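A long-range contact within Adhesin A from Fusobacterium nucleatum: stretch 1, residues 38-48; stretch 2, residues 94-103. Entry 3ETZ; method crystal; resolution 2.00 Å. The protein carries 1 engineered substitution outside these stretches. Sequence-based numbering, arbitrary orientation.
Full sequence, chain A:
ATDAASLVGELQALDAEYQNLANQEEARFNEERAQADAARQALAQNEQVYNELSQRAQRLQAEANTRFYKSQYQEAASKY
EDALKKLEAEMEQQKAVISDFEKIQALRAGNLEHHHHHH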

# COMPACT_ATOMS: atom_id res chain seq x y z
N ALA A 38 5.19 -3.62 -5.04
CA ALA A 38 4.23 -2.86 -5.84
C ALA A 38 3.75 -1.62 -5.09
O ALA A 38 3.66 -0.52 -5.65
CB ALA A 38 3.00 -3.74 -6.21
N ALA A 39 3.38 -1.80 -3.84
CA ALA A 39 2.91 -0.69 -3.03
C ALA A 39 4.00 0.41 -2.97
O ALA A 39 3.70 1.60 -2.96
CB ALA A 39 2.59 -1.19 -1.60
N ARG A 40 5.27 0.00 -2.89
CA ARG A 40 6.35 0.99 -2.85
C ARG A 40 6.34 1.87 -4.09
O ARG A 40 6.46 3.09 -3.96
CB ARG A 40 7.73 0.32 -2.76
CG ARG A 40 8.08 -0.19 -1.40
CD ARG A 40 9.47 -0.84 -1.47
NE ARG A 40 9.80 -1.60 -0.26
CZ ARG A 40 10.16 -1.04 0.89
NH1 ARG A 40 10.23 0.28 1.00
NH2 ARG A 40 10.47 -1.80 1.93
N GLN A 41 6.20 1.25 -5.26
CA GLN A 41 6.18 1.95 -6.54
C GLN A 41 4.96 2.90 -6.62
O GLN A 41 5.10 4.07 -6.99
CB GLN A 41 6.13 0.91 -7.65
CG GLN A 41 6.58 1.36 -9.03
CD GLN A 41 6.74 0.19 -9.99
OE1 GLN A 41 7.38 -0.82 -9.67
NE2 GLN A 41 6.15 0.31 -11.18
N ALA A 42 3.78 2.38 -6.28
CA ALA A 42 2.55 3.16 -6.31
C ALA A 42 2.62 4.29 -5.28
O ALA A 42 2.17 5.39 -5.53
CB ALA A 42 1.35 2.25 -6.03
N LEU A 43 3.16 4.00 -4.10
CA LEU A 43 3.26 5.03 -3.08
C LEU A 43 4.14 6.20 -3.57
O LEU A 43 3.78 7.37 -3.40
CB LEU A 43 3.86 4.45 -1.80
CG LEU A 43 4.17 5.49 -0.71
CD1 LEU A 43 2.86 6.23 -0.33
CD2 LEU A 43 4.77 4.80 0.51
N ALA A 44 5.29 5.89 -4.16
CA ALA A 44 6.21 6.93 -4.66
C ALA A 44 5.52 7.80 -5.73
O ALA A 44 5.66 9.03 -5.74
CB ALA A 44 7.51 6.29 -5.23
N GLN A 45 4.76 7.17 -6.61
CA GLN A 45 4.08 7.92 -7.64
C GLN A 45 3.00 8.77 -7.00
O GLN A 45 2.78 9.92 -7.38
CB GLN A 45 3.52 6.98 -8.71
CG GLN A 45 2.64 7.70 -9.71
CD GLN A 45 2.52 6.99 -11.05
OE1 GLN A 45 2.22 5.78 -11.11
NE2 GLN A 45 2.74 7.73 -12.14
N ASN A 46 2.31 8.21 -6.00
CA ASN A 46 1.26 8.94 -5.30
C ASN A 46 1.79 10.17 -4.54
O ASN A 46 1.15 11.22 -4.53
CB ASN A 46 0.53 8.03 -4.30
CG ASN A 46 -0.58 7.21 -4.97
OD1 ASN A 46 -1.06 6.20 -4.43
ND2 ASN A 46 -1.00 7.64 -6.13
N GLU A 47 2.93 10.03 -3.88
CA GLU A 47 3.51 11.16 -3.13
C GLU A 47 3.75 12.37 -4.06
O GLU A 47 3.51 13.52 -3.67
CB GLU A 47 4.83 10.72 -2.46
CG GLU A 47 4.54 9.66 -1.41
CD GLU A 47 5.74 9.23 -0.59
OE1 GLU A 47 6.83 9.01 -1.15
OE2 GLU A 47 5.58 9.07 0.64
N GLN A 48 4.22 12.09 -5.27
CA GLN A 48 4.49 13.12 -6.27
C GLN A 48 3.18 13.81 -6.62
O GLN A 48 3.08 15.03 -6.60
CB GLN A 48 5.10 12.48 -7.52
CG GLN A 48 5.56 13.47 -8.56
CD GLN A 48 6.52 14.47 -7.96
OE1 GLN A 48 7.52 14.07 -7.33
NE2 GLN A 48 6.23 15.76 -8.12
N GLN A 94 -1.04 2.00 1.64
CA GLN A 94 0.16 1.54 0.96
C GLN A 94 1.33 1.45 1.95
O GLN A 94 2.10 0.48 1.92
CB GLN A 94 0.49 2.45 -0.24
CG GLN A 94 -0.45 2.17 -1.42
CD GLN A 94 -0.49 3.28 -2.46
OE1 GLN A 94 -0.02 4.41 -2.25
NE2 GLN A 94 -1.09 2.97 -3.59
N LYS A 95 1.46 2.45 2.82
CA LYS A 95 2.54 2.40 3.81
C LYS A 95 2.29 1.26 4.79
O LYS A 95 3.24 0.63 5.25
CB LYS A 95 2.66 3.71 4.60
CG LYS A 95 3.22 4.86 3.78
CD LYS A 95 3.31 6.15 4.59
CE LYS A 95 3.98 7.28 3.80
NZ LYS A 95 3.79 8.60 4.49
N ALA A 96 1.03 0.98 5.10
CA ALA A 96 0.68 -0.12 6.02
C ALA A 96 1.10 -1.48 5.44
O ALA A 96 1.52 -2.37 6.18
CB ALA A 96 -0.84 -0.12 6.35
N VAL A 97 0.98 -1.63 4.12
CA VAL A 97 1.38 -2.87 3.45
C VAL A 97 2.89 -3.02 3.52
O VAL A 97 3.40 -4.09 3.85
CB VAL A 97 0.96 -2.88 1.95
CG1 VAL A 97 1.69 -4.01 1.20
CG2 VAL A 97 -0.55 -3.09 1.84
N ILE A 98 3.60 -1.94 3.24
CA ILE A 98 5.05 -1.95 3.27
C ILE A 98 5.55 -2.21 4.70
O ILE A 98 6.45 -3.02 4.94
CB ILE A 98 5.61 -0.61 2.75
CG1 ILE A 98 5.19 -0.42 1.28
CG2 ILE A 98 7.13 -0.55 2.94
CD1 ILE A 98 5.35 1.02 0.77
N SER A 99 4.94 -1.50 5.64
CA SER A 99 5.26 -1.62 7.06
C SER A 99 5.03 -3.06 7.57
O SER A 99 5.88 -3.64 8.26
CB SER A 99 4.38 -0.65 7.84
OG SER A 99 4.56 -0.83 9.23
N ASP A 100 3.87 -3.62 7.26
CA ASP A 100 3.61 -4.98 7.68
C ASP A 100 4.64 -5.95 7.12
O ASP A 100 5.09 -6.85 7.82
CB ASP A 100 2.21 -5.41 7.27
CG ASP A 100 1.15 -4.66 8.04
OD1 ASP A 100 1.47 -4.12 9.13
OD2 ASP A 100 -0.01 -4.62 7.57
N PHE A 101 5.05 -5.77 5.86
CA PHE A 101 6.02 -6.70 5.29
C PHE A 101 7.42 -6.55 5.91
O PHE A 101 8.15 -7.55 6.02
CB PHE A 101 6.15 -6.54 3.78
CG PHE A 101 7.15 -7.48 3.17
CD1 PHE A 101 6.87 -8.84 3.06
CD2 PHE A 101 8.42 -7.03 2.79
CE1 PHE A 101 7.83 -9.74 2.59
CE2 PHE A 101 9.38 -7.92 2.32
CZ PHE A 101 9.09 -9.28 2.22
N GLU A 102 7.80 -5.33 6.30
CA GLU A 102 9.11 -5.15 6.92
C GLU A 102 9.09 -5.83 8.28
O GLU A 102 10.03 -6.53 8.64
CB GLU A 102 9.47 -3.66 7.05
CG GLU A 102 9.65 -2.96 5.71
CD GLU A 102 10.03 -1.49 5.83
OE1 GLU A 102 9.59 -0.82 6.80
OE2 GLU A 102 10.76 -0.99 4.94
N LYS A 103 8.01 -5.64 9.04
CA LYS A 103 7.90 -6.26 10.35
C LYS A 103 7.99 -7.80 10.24
O LYS A 103 8.85 -8.41 10.87
CB LYS A 103 6.59 -5.87 11.04
CG LYS A 103 6.52 -4.40 11.49
CD LYS A 103 5.24 -4.10 12.28
CE LYS A 103 5.22 -4.85 13.62
NZ LYS A 103 3.95 -4.66 14.41
O HOH W 1 3.71 10.00 2.30

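Two helices that run in roughly opposite directions can pack closely where small residues lie between the backbones, and polar and charged side chains can then add contacts along the margins. Adhesin A gives a compact example: the two helical segments cross at 144° between their N-to-C directions, their axes come within 8.9 Å, and together they bury 495 Å².

Stretch 2 opens with Gln 94, which points toward its partner and fits as a knob among Ala 39, Ala 42, Leu 43 and Asn 46. The approach is close at Ala 39, where the side chain is a single methyl: the CA atoms of Ala 39 and Gln 94 stand 5.3 Å apart, and CB of Ala 39 lies 3.9 Å from the backbone O of Gln 94. Ala 39 is buried, which suits a side chain with no polar group to satisfy. The side-chain amide of Gln 94 reaches that of Asn 46, though the orientation of both amides is uncertain.

Lys 95 starts out away from stretch 1, but chi1 is m and the rest of the chain is extended, and its end comes nearer: Lys 95 CG lies 3.6 Å from Leu 43 CD2, so the aliphatic part packs against the leucine. Its NZ is 4.3 Å from Glu 47 OE2, too far for a salt bridge, and a water joins them instead, accepting from Lys 95 NZ at 2.6 Å and donating to Glu 47 OE2 at 2.7 Å.

Two residues on, Val 97 CG1 meets Ala 39 CB at 4.1 Å. The branched, apolar Ile 98 points toward stretch 1 and does more: Ile 98 CG1 is 4.0 Å from Ala 39 CB, and its CD1 is 3.8 Å from Leu 43 CD2 and 3.7 Å from the aliphatic CG of Arg 40. Its CG2 lies over one face of the Arg 40 guanidinium.

At the edge of that guanidinium, Glu 102 closes the contact. Arg 40 NH2 donates to Glu 102 OE2 at 3.1 Å, a hydrogen-bonded salt bridge between two exposed side chains.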